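Local structure of polysaccharide Lyase Family 6 (Bacteroides cellulosilyticus, 6QPS) at residues D53-L59 and K83-K89; I217-S223 and S247-N253; C269-N275 and R294-H300. The protein cleaves alginate as a lyase of polysaccharide lyase family 6 specific for mannuronic acid, and carries a bound calcium ion. One frame throughout, in Å; residues are numbered along the deposited sequence.

Interaction 1 (D53-L59 and K83-K89)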
loop_
_atom_site.group_PDB
_atom_site.type_symbol
_atom_site.label_atom_id
_atom_site.label_comp_id
_atom_site.label_asym_id
_atom_site.label_seq_id
_atom_site.Cartn_x
_atom_site.Cartn_y
_atom_site.Cartn_z
ATOM N N ASP A 53 16.698 27.936 1.681
ATOM C CA ASP A 53 17.348 26.899 2.475
ATOM C C ASP A 53 17.224 27.210 3.964
ATOM O O ASP A 53 17.526 28.325 4.408
ATOM C CB ASP A 53 18.838 26.800 2.135
ATOM C CG ASP A 53 19.125 26.433 0.692
ATOM O OD1 ASP A 53 18.196 26.237 -0.104
ATOM O OD2 ASP A 53 20.327 26.342 0.353
ATOM N N GLY A 54 16.839 26.205 4.738
ATOM C CA GLY A 54 16.773 26.357 6.179
ATOM C C GLY A 54 15.787 25.375 6.776
ATOM O O GLY A 54 15.158 24.585 6.071
ATOM N N THR A 55 15.650 25.449 8.103
ATOM C CA THR A 55 14.716 24.601 8.840
ATOM C C THR A 55 13.568 25.446 9.372
ATOM O O THR A 55 13.788 26.471 10.038
ATOM C CB THR A 55 15.403 23.841 9.976
ATOM O OG1 THR A 55 16.425 23.014 9.415
ATOM C CG2 THR A 55 14.382 22.960 10.705
ATOM N N TYR A 56 12.352 25.006 9.068
ATOM C CA TYR A 56 11.113 25.696 9.397
ATOM C C TYR A 56 10.475 24.912 10.537
ATOM O O TYR A 56 9.953 23.813 10.325
ATOM C CB TYR A 56 10.218 25.752 8.157
ATOM C CG TYR A 56 10.832 26.547 7.021
ATOM C CD1 TYR A 56 11.902 26.050 6.284
ATOM C CD2 TYR A 56 10.388 27.825 6.731
ATOM C CE1 TYR A 56 12.493 26.801 5.278
ATOM C CE2 TYR A 56 10.964 28.577 5.730
ATOM C CZ TYR A 56 12.017 28.068 5.005
ATOM O OH TYR A 56 12.599 28.840 4.012
ATOM N N HIS A 57 10.557 25.460 11.748
ATOM C CA HIS A 57 10.154 24.749 12.951
ATOM C C HIS A 57 8.737 25.138 13.355
ATOM O O HIS A 57 8.352 26.309 13.280
ATOM C CB HIS A 57 11.077 25.076 14.130
ATOM C CG HIS A 57 12.454 24.502 14.016
ATOM N ND1 HIS A 57 12.742 23.182 14.289
ATOM C CD2 HIS A 57 13.630 25.079 13.673
ATOM C CE1 HIS A 57 14.033 22.968 14.108
ATOM N NE2 HIS A 57 14.599 24.108 13.749
ATOM N N ASN A 58 7.970 24.145 13.800
ATOM C CA ASN A 58 6.701 24.371 14.502
ATOM C C ASN A 58 5.734 25.237 13.692
ATOM O O ASN A 58 5.235 26.267 14.166
ATOM C CB ASN A 58 6.943 24.965 15.894
ATOM C CG ASN A 58 7.690 24.015 16.805
ATOM O OD1 ASN A 58 7.308 22.852 16.956
ATOM N ND2 ASN A 58 8.768 24.496 17.405
ATOM N N LEU A 59 5.434 24.782 12.472
ATOM C CA LEU A 59 4.413 25.461 11.685
ATOM C C LEU A 59 3.046 25.340 12.344
ATOM O O LEU A 59 2.177 26.190 12.133
ATOM C CB LEU A 59 4.344 24.880 10.275
ATOM C CG LEU A 59 5.592 24.982 9.404
ATOM C CD1 LEU A 59 5.334 24.348 8.016
ATOM C CD2 LEU A 59 6.035 26.416 9.247
ATOM N N LYS A 83 16.507 21.188 0.574
ATOM C CA LYS A 83 17.179 22.053 1.536
ATOM C C LYS A 83 16.217 22.893 2.369
ATOM O O LYS A 83 16.671 23.654 3.229
ATOM C CB LYS A 83 18.221 22.948 0.845
ATOM C CG LYS A 83 19.139 22.203 -0.120
ATOM C CD LYS A 83 20.040 21.199 0.607
ATOM C CE LYS A 83 21.254 20.821 -0.244
ATOM N NZ LYS A 83 22.110 19.790 0.414
ATOM N N ALA A 84 14.915 22.792 2.120
ATOM C CA ALA A 84 13.891 23.340 3.008
ATOM C C ALA A 84 13.325 22.207 3.863
ATOM O O ALA A 84 12.620 21.327 3.352
ATOM C CB ALA A 84 12.775 24.031 2.229
ATOM N N VAL A 85 13.610 22.257 5.165
ATOM C CA VAL A 85 13.307 21.180 6.109
ATOM C C VAL A 85 12.199 21.673 7.024
ATOM O O VAL A 85 12.282 22.789 7.554
ATOM C CB VAL A 85 14.552 20.827 6.947
ATOM C CG1 VAL A 85 14.285 19.634 7.853
ATOM C CG2 VAL A 85 15.761 20.572 6.046
ATOM N N ILE A 86 11.166 20.851 7.208
ATOM C CA ILE A 86 10.035 21.172 8.076
ATOM C C ILE A 86 10.064 20.219 9.263
ATOM O O ILE A 86 10.072 18.994 9.083
ATOM C CB ILE A 86 8.711 21.077 7.301
ATOM C CG1 ILE A 86 8.691 22.145 6.198
ATOM C CG2 ILE A 86 7.542 21.230 8.235
ATOM C CD1 ILE A 86 7.502 22.027 5.253
ATOM N N SER A 87 10.050 20.780 10.475
ATOM C CA SER A 87 10.248 20.014 11.701
ATOM C C SER A 87 9.320 20.530 12.797
ATOM O O SER A 87 8.808 21.650 12.729
ATOM C CB SER A 87 11.719 20.098 12.155
ATOM O OG SER A 87 12.590 19.687 11.108
ATOM N N GLY A 88 9.130 19.712 13.832
ATOM C CA GLY A 88 8.310 20.128 14.956
ATOM C C GLY A 88 6.824 19.883 14.728
ATOM O O GLY A 88 6.409 19.173 13.813
ATOM N N LYS A 89 6.013 20.520 15.583
ATOM C CA LYS A 89 4.571 20.311 15.574
ATOM C C LYS A 89 3.974 20.764 14.248
ATOM O O LYS A 89 4.324 21.831 13.730
ATOM C CB LYS A 89 3.914 21.109 16.698
ATOM C CG LYS A 89 4.122 20.542 18.089
ATOM C CD LYS A 89 3.616 21.492 19.165
ATOM C CE LYS A 89 3.373 20.741 20.471
ATOM N NZ LYS A 89 3.743 21.533 21.665
HETATM O O HOH W 1 6.194 22.168 11.564
#
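Asn-58 and Lys-89 meet just beyond the paired strands 54-57 and 84-87, where a side chain carries on a bonding pattern that the backbones have begun. Within the strands the parallel register is regular: Gly-54 and Tyr-56 each donate and accept, the shortest bond running from Tyr-56 N to Val-85 O (2.7 Å). After Asn-58 N has bonded Ser-87 O, OD1 of Asn-58 takes the N-H of Lys-89 at 3.0 Å. With CG beside its own backbone N (chi1 -64°), OD1 reaches across and lies against Gly-88 CA, where a side chain would collide with it. A water ties Leu-59 N to the carbonyl oxygens of Ser-87 and Lys-89.

On one face of the sheet Thr-55 turns OG1 to Val-85 CB (3.8 Å). Its CG2, anti to the backbone N, touches Ser-87 OG (3.8 Å) and also sits over a face of the His-57 ring, near its rim; Ser-87 OG itself bonds Tyr-107 O on the next strand. The other face is mainly apolar. Here the Tyr-56 ring sets its edge toward Val-85 O and its CE1 against Ala-84 CB (4.1 Å), while its hydroxyl is anchored on Lys-52 O. Leu-59 CD1 meets Ile-86 CG2 at 3.8 Å, the two chains at about a right angle, and Val-31 of helix 31-40 packs on both Tyr-56 and Leu-59. Such in-register parallel pairing of successive coils, with strand 99-111 bonded on the far side, is characteristic of the parallel beta-helix, here near its N-terminal end.

Interaction 2 (I217-S223 and S247-N253). With ACT (acetate ion), chain D.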
loop_
_atom_site.group_PDB
_atom_site.type_symbol
_atom_site.label_atom_id
_atom_site.label_comp_id
_atom_site.label_asym_id
_atom_site.label_seq_id
_atom_site.Cartn_x
_atom_site.Cartn_y
_atom_site.Cartn_z
ATOM N N ILE A 217 -6.606 1.296 2.400
ATOM C CA ILE A 217 -7.527 1.872 1.419
ATOM C C ILE A 217 -8.955 1.668 1.922
ATOM O O ILE A 217 -9.558 0.609 1.717
ATOM C CB ILE A 217 -7.349 1.293 0.011
ATOM C CG1 ILE A 217 -5.866 1.230 -0.396
ATOM C CG2 ILE A 217 -8.168 2.160 -1.013
ATOM C CD1 ILE A 217 -5.646 0.627 -1.792
ATOM N N GLY A 218 -9.525 2.695 2.561
ATOM C CA GLY A 218 -10.816 2.574 3.208
ATOM C C GLY A 218 -10.726 2.055 4.626
ATOM O O GLY A 218 -9.650 1.988 5.224
ATOM N N HIS A 219 -11.898 1.691 5.158
ATOM C CA HIS A 219 -12.069 1.090 6.478
ATOM C C HIS A 219 -13.166 0.028 6.401
ATOM O O HIS A 219 -13.959 -0.001 5.455
ATOM C CB HIS A 219 -12.538 2.115 7.523
ATOM C CG HIS A 219 -11.539 3.166 7.892
ATOM N ND1 HIS A 219 -11.341 4.311 7.147
ATOM C CD2 HIS A 219 -10.758 3.302 8.994
ATOM C CE1 HIS A 219 -10.442 5.076 7.745
ATOM N NE2 HIS A 219 -10.071 4.489 8.872
ATOM N N SER A 220 -13.273 -0.812 7.441
ATOM C CA SER A 220 -14.381 -1.760 7.508
ATOM C C SER A 220 -15.711 -1.089 7.163
ATOM O O SER A 220 -16.514 -1.623 6.377
ATOM C CB SER A 220 -14.455 -2.362 8.913
ATOM O OG SER A 220 -14.619 -1.338 9.871
ATOM N N TRP A 221 -15.989 0.068 7.797
ATOM C CA TRP A 221 -17.290 0.717 7.677
ATOM C C TRP A 221 -17.543 1.317 6.297
ATOM O O TRP A 221 -18.718 1.501 5.950
ATOM C CB TRP A 221 -17.514 1.755 8.796
ATOM C CG TRP A 221 -16.319 2.593 9.147
ATOM C CD1 TRP A 221 -15.394 2.335 10.121
ATOM C CD2 TRP A 221 -15.924 3.833 8.543
ATOM N NE1 TRP A 221 -14.450 3.316 10.146
ATOM C CE2 TRP A 221 -14.759 4.258 9.196
ATOM C CE3 TRP A 221 -16.459 4.633 7.528
ATOM C CZ2 TRP A 221 -14.091 5.437 8.851
ATOM C CZ3 TRP A 221 -15.791 5.813 7.187
ATOM C CH2 TRP A 221 -14.630 6.201 7.855
ATOM N N SER A 222 -16.508 1.605 5.504
ATOM C CA SER A 222 -16.656 2.090 4.131
ATOM C C SER A 222 -16.331 1.017 3.091
ATOM O O SER A 222 -16.267 1.325 1.893
ATOM C CB SER A 222 -15.765 3.308 3.911
ATOM O OG SER A 222 -14.417 2.988 4.225
ATOM N N SER A 223 -16.165 -0.240 3.511
ATOM C CA SER A 223 -15.525 -1.241 2.669
ATOM C C SER A 223 -16.398 -1.744 1.523
ATOM O O SER A 223 -15.862 -2.344 0.578
ATOM C CB SER A 223 -15.061 -2.434 3.512
ATOM O OG SER A 223 -16.154 -3.080 4.154
ATOM N N SER A 247 -3.330 -2.830 3.425
ATOM C CA SER A 247 -4.628 -3.356 3.852
ATOM C C SER A 247 -5.712 -2.738 2.964
ATOM O O SER A 247 -6.077 -1.565 3.110
ATOM C CB SER A 247 -4.813 -3.009 5.316
ATOM O OG SER A 247 -5.997 -3.514 5.870
ATOM N N VAL A 248 -6.176 -3.512 1.985
ATOM C CA VAL A 248 -7.225 -3.065 1.068
ATOM C C VAL A 248 -8.572 -3.312 1.743
ATOM O O VAL A 248 -8.885 -4.457 2.092
ATOM C CB VAL A 248 -7.140 -3.797 -0.287
ATOM C CG1 VAL A 248 -8.207 -3.224 -1.231
ATOM C CG2 VAL A 248 -5.739 -3.694 -0.925
ATOM N N LYS A 249 -9.344 -2.241 1.965
ATOM C CA LYS A 249 -10.614 -2.297 2.680
ATOM C C LYS A 249 -11.696 -1.505 1.935
ATOM O O LYS A 249 -12.427 -0.702 2.527
ATOM C CB LYS A 249 -10.445 -1.795 4.123
ATOM C CG LYS A 249 -9.611 -2.742 5.003
ATOM C CD LYS A 249 -9.490 -2.225 6.437
ATOM C CE LYS A 249 -9.087 -3.331 7.396
ATOM N NZ LYS A 249 -8.920 -2.846 8.802
ATOM N N SER A 250 -11.806 -1.727 0.619
ATOM C CA SER A 250 -12.789 -1.065 -0.240
ATOM C C SER A 250 -12.735 -1.759 -1.604
ATOM O O SER A 250 -11.999 -2.738 -1.786
ATOM C CB SER A 250 -12.567 0.445 -0.316
ATOM O OG SER A 250 -11.260 0.723 -0.802
ATOM N N CYS A 251 -13.565 -1.292 -2.542
ATOM C CA CYS A 251 -13.822 -2.014 -3.782
ATOM C C CYS A 251 -13.168 -1.394 -5.012
ATOM O O CYS A 251 -12.995 -0.173 -5.113
ATOM C CB CYS A 251 -15.336 -2.138 -4.038
ATOM S SG CYS A 251 -16.322 -2.919 -2.740
ATOM N N HIS A 252 -12.844 -2.262 -5.977
ATOM C CA HIS A 252 -12.441 -1.859 -7.327
ATOM C C HIS A 252 -11.107 -1.111 -7.369
ATOM O O HIS A 252 -10.862 -0.329 -8.288
ATOM C CB HIS A 252 -13.529 -1.061 -8.051
ATOM C CG HIS A 252 -14.837 -1.761 -8.193
ATOM N ND1 HIS A 252 -15.043 -2.769 -9.114
ATOM C CD2 HIS A 252 -16.025 -1.575 -7.565
ATOM C CE1 HIS A 252 -16.304 -3.162 -9.049
ATOM N NE2 HIS A 252 -16.922 -2.456 -8.121
ATOM N N ASN A 253 -10.215 -1.359 -6.411
ATOM C CA ASN A 253 -8.883 -0.777 -6.440
ATOM C C ASN A 253 -7.981 -1.582 -7.374
ATOM O O ASN A 253 -8.250 -2.743 -7.697
ATOM C CB ASN A 253 -8.311 -0.751 -5.020
ATOM C CG ASN A 253 -9.213 0.039 -4.081
ATOM O OD1 ASN A 253 -9.335 1.261 -4.216
ATOM N ND2 ASN A 253 -9.850 -0.638 -3.135
HETATM C C ACT D . -11.284 -0.456 10.319
HETATM O O ACT D . -10.991 -0.944 9.233
HETATM O OXT ACT D . -12.420 -0.264 10.819
HETATM C CH3 ACT D . -10.108 -0.086 11.217
#
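Ile-217 pairs with Val-248 in parallel fashion, Ile-217 N bonding Ser-247 O at 3.0 Å and Lys-249 N returning to Ile-217 O at 2.9 Å, although this second bond is bent to 139° as the strands end. A serine completes the grip on that carbonyl: Ser-250 OG donates to Ile-217 O (3.0 Å) from the opposite face of its plane, 67° out of it. The hydroxyl is set in turn by Asn-253, whose ND2 bonds Ser-250 OG (3.0 Å) in the plane of its amide, while Asn-253 OD1 receives Thr-229 N. Ile-217 CG2 fits against both groups. Gly-218 is needed where it stands, since a side chain would strike Lys-249 O.

Lys-249, extended beyond CG, carries NZ to acetate O (2.8 Å), which Ser-220 N also bonds; Ser-220 OG grips acetate OXT at 2.6 Å. The short 3-10 turn that offers the two Ser-220 donors is closed by Ser-223 OG on Ser-220 O (2.7 Å). Ser-247 OG bonds Glu-244, a calcium ligand. The acetate, probably from the crystallisation liquor, may mark where a substrate carboxylate could bind in the cleft of this beta-helical lyase.

Interaction 3 (C269-N275 and R294-H300)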
loop_
_atom_site.group_PDB
_atom_site.type_symbol
_atom_site.label_atom_id
_atom_site.label_comp_id
_atom_site.label_asym_id
_atom_site.label_seq_id
_atom_site.Cartn_x
_atom_site.Cartn_y
_atom_site.Cartn_z
ATOM N N CYS A 269 -6.196 -8.375 0.721
ATOM C CA CYS A 269 -7.548 -8.002 0.290
ATOM C C CYS A 269 -8.436 -8.270 1.501
ATOM O O CYS A 269 -9.086 -9.319 1.612
ATOM C CB CYS A 269 -7.973 -8.850 -0.909
ATOM S SG CYS A 269 -7.134 -8.375 -2.451
ATOM N N ARG A 270 -8.421 -7.322 2.454
ATOM C CA ARG A 270 -9.006 -7.556 3.777
ATOM C C ARG A 270 -10.518 -7.381 3.798
ATOM O O ARG A 270 -11.237 -8.236 4.341
ATOM C CB ARG A 270 -8.327 -6.663 4.829
ATOM C CG ARG A 270 -8.916 -6.831 6.227
ATOM C CD ARG A 270 -8.756 -8.260 6.780
ATOM N NE ARG A 270 -9.454 -8.409 8.052
ATOM C CZ ARG A 270 -10.719 -8.784 8.183
ATOM N NH1 ARG A 270 -11.428 -9.113 7.106
ATOM N NH2 ARG A 270 -11.279 -8.856 9.385
ATOM N N HIS A 271 -11.000 -6.267 3.250
ATOM C CA HIS A 271 -12.432 -6.033 3.112
ATOM C C HIS A 271 -12.675 -5.438 1.721
ATOM O O HIS A 271 -11.766 -4.870 1.111
ATOM C CB HIS A 271 -12.985 -5.015 4.126
ATOM C CG HIS A 271 -12.793 -5.331 5.580
ATOM N ND1 HIS A 271 -13.197 -6.507 6.181
ATOM C CD2 HIS A 271 -12.358 -4.530 6.586
ATOM C CE1 HIS A 271 -12.964 -6.435 7.484
ATOM N NE2 HIS A 271 -12.471 -5.239 7.757
ATOM N N GLY A 272 -13.909 -5.543 1.234
ATOM C CA GLY A 272 -14.260 -5.078 -0.097
ATOM C C GLY A 272 -13.913 -6.044 -1.227
ATOM O O GLY A 272 -13.202 -7.043 -1.063
ATOM N N HIS A 273 -14.445 -5.729 -2.412
ATOM C CA HIS A 273 -14.601 -6.682 -3.515
ATOM C C HIS A 273 -14.022 -6.122 -4.810
ATOM O O HIS A 273 -13.856 -4.906 -4.985
ATOM C CB HIS A 273 -16.094 -7.052 -3.713
ATOM C CG HIS A 273 -16.803 -7.273 -2.415
ATOM N ND1 HIS A 273 -16.548 -8.357 -1.595
ATOM C CD2 HIS A 273 -17.689 -6.491 -1.756
ATOM C CE1 HIS A 273 -17.296 -8.248 -0.506
ATOM N NE2 HIS A 273 -17.959 -7.103 -0.562
ATOM N N TYR A 274 -13.725 -7.041 -5.726
ATOM C CA TYR A 274 -13.384 -6.714 -7.113
ATOM C C TYR A 274 -12.076 -5.940 -7.259
ATOM O O TYR A 274 -11.927 -5.081 -8.141
ATOM C CB TYR A 274 -14.528 -5.963 -7.798
ATOM C CG TYR A 274 -15.903 -6.583 -7.714
ATOM C CD1 TYR A 274 -16.188 -7.780 -8.362
ATOM C CD2 TYR A 274 -16.929 -5.967 -7.015
ATOM C CE1 TYR A 274 -17.451 -8.329 -8.331
ATOM C CE2 TYR A 274 -18.197 -6.509 -6.990
ATOM C CZ TYR A 274 -18.448 -7.718 -7.603
ATOM O OH TYR A 274 -19.721 -8.251 -7.566
ATOM N N ASN A 275 -11.094 -6.244 -6.416
ATOM C CA ASN A 275 -9.775 -5.640 -6.515
ATOM C C ASN A 275 -8.942 -6.356 -7.564
ATOM O O ASN A 275 -9.054 -7.569 -7.743
ATOM C CB ASN A 275 -9.128 -5.628 -5.135
ATOM C CG ASN A 275 -9.875 -4.681 -4.190
ATOM O OD1 ASN A 275 -9.984 -3.471 -4.462
ATOM N ND2 ASN A 275 -10.465 -5.213 -3.125
ATOM N N ARG A 294 -2.991 -12.238 0.377
ATOM C CA ARG A 294 -4.040 -12.821 1.211
ATOM C C ARG A 294 -5.406 -12.444 0.653
ATOM O O ARG A 294 -5.699 -11.249 0.479
ATOM C CB ARG A 294 -3.906 -12.353 2.663
ATOM C CG ARG A 294 -4.890 -12.940 3.652
ATOM C CD ARG A 294 -4.247 -13.178 5.016
ATOM N NE ARG A 294 -3.729 -11.988 5.679
ATOM C CZ ARG A 294 -4.377 -11.308 6.630
ATOM N NH1 ARG A 294 -5.586 -11.680 7.008
ATOM N NH2 ARG A 294 -3.806 -10.257 7.212
ATOM N N ILE A 295 -6.240 -13.454 0.396
ATOM C CA ILE A 295 -7.542 -13.302 -0.257
ATOM C C ILE A 295 -8.680 -13.621 0.720
ATOM O O ILE A 295 -8.774 -14.747 1.233
ATOM C CB ILE A 295 -7.632 -14.198 -1.502
ATOM C CG1 ILE A 295 -6.565 -13.826 -2.523
ATOM C CG2 ILE A 295 -9.047 -14.135 -2.084
ATOM C CD1 ILE A 295 -6.692 -12.420 -3.078
ATOM N N ILE A 296 -9.515 -12.598 0.973
ATOM C CA ILE A 296 -10.811 -12.629 1.646
ATOM C C ILE A 296 -11.737 -11.869 0.680
ATOM O O ILE A 296 -11.270 -11.146 -0.205
ATOM C CB ILE A 296 -10.715 -11.933 3.037
ATOM C CG1 ILE A 296 -9.627 -12.610 3.884
ATOM C CG2 ILE A 296 -12.038 -11.900 3.811
ATOM C CD1 ILE A 296 -9.004 -11.681 4.891
ATOM N N ASN A 297 -13.059 -12.072 0.801
ATOM C CA ASN A 297 -14.046 -11.349 -0.020
ATOM C C ASN A 297 -14.065 -11.785 -1.489
ATOM O O ASN A 297 -13.449 -12.785 -1.856
ATOM C CB ASN A 297 -13.863 -9.830 0.092
ATOM C CG ASN A 297 -13.515 -9.381 1.493
ATOM O OD1 ASN A 297 -14.368 -9.314 2.340
ATOM N ND2 ASN A 297 -12.240 -9.112 1.745
ATOM N N GLN A 298 -14.832 -11.091 -2.333
ATOM C CA GLN A 298 -15.156 -11.655 -3.636
ATOM C C GLN A 298 -14.695 -10.814 -4.813
ATOM O O GLN A 298 -14.458 -9.611 -4.709
ATOM C CB GLN A 298 -16.654 -11.970 -3.756
ATOM C CG GLN A 298 -17.586 -10.804 -3.652
ATOM C CD GLN A 298 -19.071 -11.202 -3.829
ATOM O OE1 GLN A 298 -19.687 -10.828 -4.802
ATOM N NE2 GLN A 298 -19.622 -11.930 -2.876
ATOM N N GLY A 299 -14.632 -11.478 -5.963
ATOM C CA GLY A 299 -14.607 -10.790 -7.229
ATOM C C GLY A 299 -13.261 -10.354 -7.747
ATOM O O GLY A 299 -13.209 -9.747 -8.827
ATOM N N HIS A 300 -12.180 -10.645 -7.045
ATOM C CA HIS A 300 -10.850 -10.148 -7.395
ATOM C C HIS A 300 -10.268 -10.888 -8.593
ATOM O O HIS A 300 -10.591 -12.053 -8.862
ATOM C CB HIS A 300 -9.873 -10.302 -6.218
ATOM C CG HIS A 300 -10.471 -9.970 -4.882
ATOM N ND1 HIS A 300 -10.915 -8.704 -4.535
ATOM C CD2 HIS A 300 -10.708 -10.766 -3.815
ATOM C CE1 HIS A 300 -11.388 -8.751 -3.298
ATOM N NE2 HIS A 300 -11.262 -9.984 -2.842
HETATM O O HOH W 2 -14.118 -9.024 5.162
HETATM O O HOH W 3 -16.012 -6.980 2.742
#
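The His-300 ring lies alongside the Asn-275 side chain, nearly parallel to its amide (11°), and its ND1 accepts the Asn-275 N-H in the ring plane (3.1 Å). At the far edge NE2 donates to Ile-296 O (2.9 Å), so the two bonds hold the imidazole against flipping. Both faces are occupied as well: Cys-269 SG stands 4.3 Å from the centroid of the His-300 ring, and Gln-298 O lies across the opposite face near the rim. A leucine in place of His-300 would probably leave Asn-275 N and Ile-296 O without their mates and let the loop 296-300 shift.

Around this ring, Cys-269 pairs with Ile-295 in parallel, Cys-269 N bonding Arg-294 O (2.9 Å), and Tyr-274 N bonds Gln-298 O (2.9 Å). Asn-297 ND2 reaches Arg-270 O at 2.9 Å, though from 71° above the carbonyl plane; a water joins Asn-297 OD1 to Gly-272 N, and another lies between OD1 and His-271 ND1.

Further out, Arg-324 binds both Tyr-274 OH and Gln-298 OE1. The Arg-270 side chain, about 4 Å from that of the calcium ligand Glu-244, bonds Ser-338 O. These are successive coils of a parallel beta-helix, side chains of one bonding the backbone of the next.

In the fold
Interactions 2 and 3 are neighbours on the beta-helix, their centres about 9 Å apart, because strands 244-249 and 266-271 adjoin. Val-248 O and Arg-270 N are 2.9 Å apart, probably a hydrogen bond, and so are Asn-253 N and Asn-275 OD1; with His-300 beyond, polar side chains thus link three coils in succession at one turn. Both contacts come near the calcium site: Ser-247 lies about 5 Å from the ion and Arg-294 about 7 Å, measured from their side chains. The acetate held in interaction 2 is also about 5 Å from the His-271 side chain of interaction 3. Interaction 1 repeats the same parallel stacking far away, its centre about 34 Å from that of interaction 2 and 41 Å from that of interaction 3.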